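Local atomic coordinates of sulfite dehydrogenase (Paracoccus pantotrophus, PDB entry 2XTS), a protein that probably oxidises protein-bound sulfane sulfur, using a molybdopterin-bound molybdenum centre and passing the electrons on to haem c. Residues A122-W128 against N366-N370; Q137-G141 against I373-W377. All coordinates share one frame; numbering follows the deposited sequence.

Contact 1: A122-W128 against N366-N370. With CO (cobalt (II) ion), chain G.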
ATOM      1  N   ALA A 122     -11.712   2.975  20.510  1.00  7.11           N
ATOM      2  CA  ALA A 122     -11.896   4.361  20.935  1.00  7.55           C
ATOM      3  C   ALA A 122     -12.091   5.357  19.793  1.00  7.13           C
ATOM      4  O   ALA A 122     -12.189   6.547  20.050  1.00  7.55           O
ATOM      5  CB  ALA A 122     -10.737   4.789  21.849  1.00  8.50           C
ATOM      6  N   ASN A 123     -12.139   4.892  18.541  1.00  6.84           N
ATOM      7  CA  ASN A 123     -12.269   5.812  17.413  1.00  6.71           C
ATOM      8  C   ASN A 123     -13.581   6.600  17.551  1.00  7.05           C
ATOM      9  O   ASN A 123     -14.650   6.022  17.728  1.00  8.19           O
ATOM     10  CB  ASN A 123     -12.215   5.039  16.101  1.00  6.52           C
ATOM     11  CG  ASN A 123     -11.922   5.912  14.905  1.00  5.54           C
ATOM     12  OD1 ASN A 123     -11.257   6.949  15.011  1.00  6.65           O
ATOM     13  ND2 ASN A 123     -12.374   5.464  13.741  1.00  7.71           N
ATOM     14  N   GLY A 124     -13.485   7.924  17.543  1.00  7.17           N
ATOM     15  CA  GLY A 124     -14.660   8.740  17.779  1.00  7.49           C
ATOM     16  C   GLY A 124     -15.152   8.829  19.215  1.00  8.29           C
ATOM     17  O   GLY A 124     -16.180   9.444  19.511  1.00  8.38           O
ATOM     18  N   GLY A 125     -14.423   8.243  20.147  1.00  7.88           N
ATOM     19  CA  GLY A 125     -14.899   8.176  21.526  1.00  9.11           C
ATOM     20  C   GLY A 125     -14.975   9.542  22.182  1.00  8.50           C
ATOM     21  O   GLY A 125     -15.852   9.799  23.016  1.00 10.43           O
ATOM     22  N   MET A 126     -14.088  10.443  21.784  1.00  8.97           N
ATOM     23  CA  MET A 126     -14.108  11.825  22.288  1.00  9.26           C
ATOM     24  C   MET A 126     -15.354  12.578  21.838  1.00  9.48           C
ATOM     25  O   MET A 126     -15.625  13.669  22.333  1.00 11.86           O
ATOM     26  CB  MET A 126     -12.836  12.609  21.885  1.00 10.31           C
ATOM     27  CG  MET A 126     -12.758  13.062  20.434  1.00 10.40           C
ATOM     28  SD  MET A 126     -12.519  11.764  19.212  1.00 10.30           S
ATOM     29  CE  MET A 126     -10.818  11.236  19.566  1.00 11.16           C
ATOM     30  N   GLU A 127     -16.063  12.030  20.853  1.00  8.74           N
ATOM     31  CA  GLU A 127     -17.301  12.618  20.305  1.00  8.49           C
ATOM     32  C   GLU A 127     -18.575  12.056  20.918  1.00  8.42           C
ATOM     33  O   GLU A 127     -19.665  12.436  20.516  1.00 10.03           O
ATOM     34  CB  GLU A 127     -17.345  12.443  18.784  1.00  9.27           C
ATOM     35  CG  GLU A 127     -16.143  13.009  18.044  1.00 10.31           C
ATOM     36  CD  GLU A 127     -16.129  14.510  18.043  1.00 11.05           C
ATOM     37  OE1 GLU A 127     -17.069  15.082  17.440  1.00 13.84           O
ATOM     38  OE2 GLU A 127     -15.175  15.112  18.593  1.00 12.81           O
ATOM     39  N   TRP A 128     -18.463  11.192  21.920  1.00  7.90           N
ATOM     40  CA  TRP A 128     -19.662  10.630  22.541  1.00  7.78           C
ATOM     41  C   TRP A 128     -20.545  11.713  23.147  1.00  8.99           C
ATOM     42  O   TRP A 128     -21.767  11.602  23.130  1.00 11.21           O
ATOM     43  CB  TRP A 128     -19.313   9.623  23.631  1.00  7.16           C
ATOM     44  CG  TRP A 128     -19.301   8.196  23.168  1.00  7.83           C
ATOM     45  CD1 TRP A 128     -18.254   7.318  23.258  1.00  7.72           C
ATOM     46  CD2 TRP A 128     -20.397   7.466  22.611  1.00  6.67           C
ATOM     47  NE1 TRP A 128     -18.641   6.080  22.799  1.00  7.48           N
ATOM     48  CE2 TRP A 128     -19.947   6.154  22.379  1.00  6.10           C
ATOM     49  CE3 TRP A 128     -21.715   7.792  22.278  1.00  7.56           C
ATOM     50  CZ2 TRP A 128     -20.765   5.170  21.847  1.00  7.12           C
ATOM     51  CZ3 TRP A 128     -22.520   6.805  21.746  1.00  9.26           C
ATOM     52  CH2 TRP A 128     -22.047   5.511  21.541  1.00  8.69           C
ATOM     53  N   ASN A 366     -20.019   5.479  27.359  1.00  8.67           N
ATOM     54  CA  ASN A 366     -19.570   4.222  26.778  1.00  8.82           C
ATOM     55  C   ASN A 366     -18.087   4.178  26.467  1.00  8.83           C
ATOM     56  O   ASN A 366     -17.509   3.090  26.458  1.00  9.32           O
ATOM     57  CB  ASN A 366     -20.357   3.934  25.493  1.00 10.18           C
ATOM     58  CG  ASN A 366     -21.043   2.588  25.496  1.00  9.66           C
ATOM     59  OD1 ASN A 366     -21.609   2.120  26.505  1.00 13.72           O
ATOM     60  ND2 ASN A 366     -21.032   1.965  24.356  1.00  9.22           N
ATOM     61  N   VAL A 367     -17.513   5.337  26.129  1.00  7.80           N
ATOM     62  CA  VAL A 367     -16.090   5.511  25.768  1.00  8.29           C
ATOM     63  C   VAL A 367     -15.739   4.948  24.377  1.00  7.20           C
ATOM     64  O   VAL A 367     -15.117   5.625  23.578  1.00  9.12           O
ATOM     65  CB  VAL A 367     -15.089   4.999  26.859  1.00  8.77           C
ATOM     66  CG1 VAL A 367     -13.660   5.184  26.418  1.00 10.54           C
ATOM     67  CG2 VAL A 367     -15.311   5.705  28.212  1.00 11.12           C
ATOM     68  N   TYR A 368     -16.209   3.738  24.101  1.00  7.08           N
ATOM     69  CA  TYR A 368     -15.817   2.962  22.941  1.00  7.06           C
ATOM     70  C   TYR A 368     -17.033   2.805  22.001  1.00  6.60           C
ATOM     71  O   TYR A 368     -18.176   3.141  22.354  1.00  7.46           O
ATOM     72  CB  TYR A 368     -15.340   1.581  23.411  1.00  7.14           C
ATOM     73  CG  TYR A 368     -14.215   1.643  24.420  1.00  6.10           C
ATOM     74  CD1 TYR A 368     -12.921   1.999  24.032  1.00  6.30           C
ATOM     75  CD2 TYR A 368     -14.432   1.369  25.755  1.00  6.34           C
ATOM     76  CE1 TYR A 368     -11.881   2.050  24.944  1.00  6.61           C
ATOM     77  CE2 TYR A 368     -13.396   1.454  26.671  1.00  6.16           C
ATOM     78  CZ  TYR A 368     -12.127   1.789  26.265  1.00  6.36           C
ATOM     79  OH  TYR A 368     -11.105   1.780  27.187  1.00  9.03           O
ATOM     80  N   HIS A 369     -16.780   2.254  20.814  1.00  6.65           N
ATOM     81  CA  HIS A 369     -17.831   1.827  19.900  1.00  6.99           C
ATOM     82  C   HIS A 369     -18.793   2.934  19.460  1.00  6.28           C
ATOM     83  O   HIS A 369     -19.979   2.702  19.277  1.00  7.35           O
ATOM     84  CB  HIS A 369     -18.583   0.616  20.451  1.00  7.29           C
ATOM     85  CG  HIS A 369     -17.698  -0.577  20.651  1.00  6.59           C
ATOM     86  ND1 HIS A 369     -17.292  -1.389  19.610  1.00  7.35           N
ATOM     87  CD2 HIS A 369     -17.140  -1.100  21.771  1.00  6.93           C
ATOM     88  CE1 HIS A 369     -16.487  -2.333  20.078  1.00  7.86           C
ATOM     89  NE2 HIS A 369     -16.389  -2.191  21.389  1.00  6.96           N
ATOM     90  N   ASN A 370     -18.266   4.138  19.250  1.00  6.65           N
ATOM     91  CA  ASN A 370     -19.058   5.207  18.655  1.00  6.42           C
ATOM     92  C   ASN A 370     -19.077   5.114  17.139  1.00  6.29           C
ATOM     93  O   ASN A 370     -18.204   5.650  16.456  1.00  7.39           O
ATOM     94  CB  ASN A 370     -18.531   6.569  19.088  1.00  6.34           C
ATOM     95  CG  ASN A 370     -19.409   7.692  18.587  1.00  7.46           C
ATOM     96  OD1 ASN A 370     -20.425   7.444  17.901  1.00  9.06           O
ATOM     97  ND2 ASN A 370     -19.041   8.930  18.911  1.00 10.83           N
TER
HETATM   98 CO    CO G1431     -15.377  -3.458  22.806  0.75  2.59          CO
HETATM   99  O   HOH W   1     -15.676   5.150  20.240  1.00 15.80           O
HETATM  100  O   HOH W   2     -14.533  -4.842  24.224  1.00  8.09           O
HETATM  101  O   HOH W   3     -15.035  -1.837  24.131  1.00  7.98           O
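N370 crosses the gap to G124 and lies against the indole of W128. Two direct hydrogen bonds join the loops. N370 ND2 donates to G124 O at 3.0 Å, arriving above the carbonyl plane, while the bond from E127 N to G124 O enters from the opposite face, so that two donors grip one oxygen of the type II turn A122-G125. W128 NE1 donates to Y368 O at 3.0 Å; that oxygen sits in the indole plane, yet NE1 stands above the Y368 carbonyl plane and the bond is bent (141° at the hydrogen). Water 1 adds a bridge, accepting from N370 N and probably donating to N123 O (2.9 Å).

Stacking backs up the polar grip. Chi1 of N370 (-175°) carries CG over toward the indole, and chi2, close to zero, turns the amide until the two planes are 19° apart. N370 CB makes a CH-pi contact over the five-membered ring, 3.9 Å from its centroid.

H369 NE2 binds the cobalt ion together with two waters and, among others, E219 OE1 and T259 O; the A122 side chain is about 5 Å from the bound molybdenum oxide. The loop after strand 112-119 thus meets the loop between helix 355-362 and strand 375-378; L358 of that helix packs on both W128 and N370.

Contact 2: Q137-G141 against I373-W377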
ATOM      1  N   GLN A 137      -9.695  13.302  10.286  1.00  7.61           N
ATOM      2  CA  GLN A 137      -8.462  12.665  10.757  1.00  7.42           C
ATOM      3  C   GLN A 137      -8.575  12.400  12.258  1.00  6.76           C
ATOM      4  O   GLN A 137      -8.185  11.335  12.763  1.00  7.25           O
ATOM      5  CB  GLN A 137      -7.265  13.582  10.490  1.00  6.40           C
ATOM      6  CG  GLN A 137      -5.978  13.066  11.084  1.00  6.09           C
ATOM      7  CD  GLN A 137      -4.740  13.604  10.409  1.00  5.57           C
ATOM      8  OE1 GLN A 137      -4.780  14.698   9.842  1.00  7.09           O
ATOM      9  NE2 GLN A 137      -3.653  12.844  10.463  1.00  6.47           N
ATOM     10  N   TYR A 138      -9.125  13.377  12.985  1.00  6.51           N
ATOM     11  CA  TYR A 138      -9.187  13.310  14.452  1.00  6.88           C
ATOM     12  C   TYR A 138     -10.385  12.515  14.954  1.00  6.20           C
ATOM     13  O   TYR A 138     -10.284  11.764  15.912  1.00  7.50           O
ATOM     14  CB  TYR A 138      -9.187  14.736  15.049  1.00  7.11           C
ATOM     15  CG  TYR A 138      -8.025  15.528  14.539  1.00  6.57           C
ATOM     16  CD1 TYR A 138      -6.742  15.260  14.977  1.00  8.99           C
ATOM     17  CD2 TYR A 138      -8.196  16.493  13.576  1.00  7.15           C
ATOM     18  CE1 TYR A 138      -5.666  15.944  14.475  1.00  8.06           C
ATOM     19  CE2 TYR A 138      -7.115  17.164  13.042  1.00  8.01           C
ATOM     20  CZ  TYR A 138      -5.856  16.897  13.514  1.00  8.40           C
ATOM     21  OH  TYR A 138      -4.758  17.533  13.001  1.00 10.66           O
ATOM     22  N   THR A 139     -11.543  12.720  14.339  1.00  6.80           N
ATOM     23  CA  THR A 139     -12.755  12.102  14.847  1.00  7.10           C
ATOM     24  C   THR A 139     -13.022  10.693  14.301  1.00  6.49           C
ATOM     25  O   THR A 139     -13.812   9.955  14.890  1.00  7.60           O
ATOM     26  CB  THR A 139     -13.977  13.047  14.648  1.00  7.51           C
ATOM     27  OG1 THR A 139     -14.080  13.487  13.293  1.00  8.73           O
ATOM     28  CG2 THR A 139     -13.857  14.266  15.521  1.00  7.58           C
ATOM     29  N   GLN A 140     -12.320  10.285  13.224  1.00  6.12           N
ATOM     30  CA  GLN A 140     -12.472   8.962  12.641  1.00  6.68           C
ATOM     31  C   GLN A 140     -11.151   8.288  12.256  1.00  6.31           C
ATOM     32  O   GLN A 140     -11.183   7.192  11.718  1.00  6.73           O
ATOM     33  CB  GLN A 140     -13.426   9.007  11.433  1.00  7.69           C
ATOM     34  CG  GLN A 140     -14.933   9.118  11.743  1.00  8.01           C
ATOM     35  CD  GLN A 140     -15.394  10.555  11.997  1.00  8.08           C
ATOM     36  OE1 GLN A 140     -14.725  11.515  11.636  1.00  8.39           O
ATOM     37  NE2 GLN A 140     -16.576  10.697  12.564  1.00 11.31           N
ATOM     38  N   GLY A 141     -10.016   8.938  12.496  1.00  6.35           N
ATOM     39  CA  GLY A 141      -8.756   8.460  11.955  1.00  5.80           C
ATOM     40  C   GLY A 141      -7.969   7.443  12.765  1.00  5.80           C
ATOM     41  O   GLY A 141      -6.853   7.126  12.403  1.00  6.99           O
ATOM     42  N   ILE A 373     -23.610   8.383  13.095  1.00  8.25           N
ATOM     43  CA  ILE A 373     -23.531   9.185  11.885  1.00  8.18           C
ATOM     44  C   ILE A 373     -22.884  10.517  12.189  1.00  8.34           C
ATOM     45  O   ILE A 373     -23.275  11.217  13.112  1.00  9.90           O
ATOM     46  CB  ILE A 373     -24.948   9.385  11.268  1.00  8.69           C
ATOM     47  CG1 ILE A 373     -25.486   8.064  10.709  1.00  9.38           C
ATOM     48  CG2 ILE A 373     -24.997  10.465  10.206  1.00  9.11           C
ATOM     49  CD1 ILE A 373     -26.985   8.109  10.373  1.00  9.03           C
ATOM     50  N   GLN A 374     -21.887  10.862  11.383  1.00  8.59           N
ATOM     51  CA  GLN A 374     -21.184  12.132  11.452  1.00  9.15           C
ATOM     52  C   GLN A 374     -21.868  13.169  10.559  1.00  9.11           C
ATOM     53  O   GLN A 374     -22.277  12.855   9.440  1.00 12.20           O
ATOM     54  CB  GLN A 374     -19.738  11.925  10.955  1.00  9.23           C
ATOM     55  CG  GLN A 374     -18.910  13.203  10.899  1.00  8.98           C
ATOM     56  CD  GLN A 374     -18.652  13.830  12.258  1.00  9.02           C
ATOM     57  OE1 GLN A 374     -19.014  14.992  12.534  1.00 11.36           O
ATOM     58  NE2 GLN A 374     -18.053  13.071  13.125  1.00  9.65           N
ATOM     59  N   THR A 375     -21.985  14.397  11.046  1.00  8.74           N
ATOM     60  CA  THR A 375     -22.542  15.504  10.285  1.00  8.57           C
ATOM     61  C   THR A 375     -21.460  16.541  10.034  1.00  8.34           C
ATOM     62  O   THR A 375     -20.718  16.919  10.952  1.00  8.35           O
ATOM     63  CB  THR A 375     -23.655  16.187  11.069  1.00  9.47           C
ATOM     64  OG1 THR A 375     -24.628  15.214  11.472  1.00 10.47           O
ATOM     65  CG2 THR A 375     -24.354  17.280  10.255  1.00 10.67           C
ATOM     66  N   TRP A 376     -21.373  17.012   8.792  1.00  8.22           N
ATOM     67  CA  TRP A 376     -20.553  18.177   8.466  1.00  7.95           C
ATOM     68  C   TRP A 376     -21.447  19.350   8.065  1.00  8.52           C
ATOM     69  O   TRP A 376     -22.307  19.219   7.176  1.00  9.31           O
ATOM     70  CB  TRP A 376     -19.614  17.947   7.272  1.00  8.08           C
ATOM     71  CG  TRP A 376     -18.652  16.817   7.382  1.00  7.84           C
ATOM     72  CD1 TRP A 376     -18.423  15.895   6.405  1.00  7.95           C
ATOM     73  CD2 TRP A 376     -17.771  16.463   8.478  1.00  7.28           C
ATOM     74  NE1 TRP A 376     -17.470  15.006   6.808  1.00  8.68           N
ATOM     75  CE2 TRP A 376     -17.050  15.329   8.070  1.00  7.13           C
ATOM     76  CE3 TRP A 376     -17.494  17.016   9.731  1.00  8.09           C
ATOM     77  CZ2 TRP A 376     -16.120  14.712   8.887  1.00  7.65           C
ATOM     78  CZ3 TRP A 376     -16.560  16.412  10.535  1.00  9.02           C
ATOM     79  CH2 TRP A 376     -15.889  15.278  10.117  1.00  8.13           C
ATOM     80  N   TRP A 377     -21.220  20.487   8.701  1.00  8.51           N
ATOM     81  CA  TRP A 377     -21.858  21.730   8.271  1.00  8.34           C
ATOM     82  C   TRP A 377     -20.974  22.415   7.240  1.00  8.93           C
ATOM     83  O   TRP A 377     -19.901  22.882   7.564  1.00  9.74           O
ATOM     84  CB  TRP A 377     -22.106  22.629   9.477  1.00  8.80           C
ATOM     85  CG  TRP A 377     -22.760  23.940   9.180  1.00  8.53           C
ATOM     86  CD1 TRP A 377     -23.658  24.220   8.209  1.00 11.40           C
ATOM     87  CD2 TRP A 377     -22.594  25.142   9.932  1.00 10.45           C
ATOM     88  NE1 TRP A 377     -24.073  25.536   8.299  1.00 12.86           N
ATOM     89  CE2 TRP A 377     -23.446  26.115   9.365  1.00 11.99           C
ATOM     90  CE3 TRP A 377     -21.839  25.479  11.060  1.00 11.70           C
ATOM     91  CZ2 TRP A 377     -23.525  27.417   9.858  1.00 13.19           C
ATOM     92  CZ3 TRP A 377     -21.915  26.788  11.551  1.00 13.27           C
ATOM     93  CH2 TRP A 377     -22.753  27.732  10.948  1.00 14.53           C
TER
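T139 and Q140, of the segment that includes helix 136-140, face Q374 and W376 of 373-377, which runs in strand 375-378, and only side chains span the distance. The nearest CA atoms, those of T139 and Q374, are 9.1 Å apart, and the surface buried, both sides summed, is a modest 126 Å².

The polar part is a meeting of two glutamine amides. Q140 and Q374 each bend at chi2, and their amide planes stand close to perpendicular, 84° apart. The orientation of both amides is uncertain, so the 2.9 Å approach of Q140 NE2 and Q374 NE2 is left unassigned; it may be a hydrogen bond if one amide is reversed.

The aromatic part is looser. T139 OG1 comes to the rim of the W376 indole, near its plane, 4.1 Å from CH2. Chi1 of 52° sets this hydroxyl between the backbone N and the carbonyl carbon, and it also hydrogen-bonds G135 O four residues back. Within the strand segment, Q374 CG lies over one face of the same indole, 3.7 Å above the plane. W376 NE1 donates to I268 O, and V267 of strand 265-270 touches both W376 and Q140.

The contact joins the helix of the molybdopterin-binding domain to the antiparallel sheet of the dimerisation domain, with Q140 about 13 Å from the bound molybdopterin. The chemistry implies a small, buried, largely polar side-chain contact, in which the amides' donor and acceptor roles stay undecided.

In the fold
From the N terminus, the chain passes 122-128 and then 137-141, both in the molybdopterin-binding domain, and some 230 residues later reaches 366-370 and 373-377, in the dimerisation domain. Contact 1 closes the loop from the first to the third of these segments and contact 2 that from the second to the fourth, so the two loops cross. Their centres are 12 Å apart and they touch directly: N123 ND2 is 2.9 Å from Q140 O, a probable hydrogen bond, and E127 packs on T139. Together they tie the region following strand 112-119 to that leading into strand 375-378 of the eight-stranded sheet.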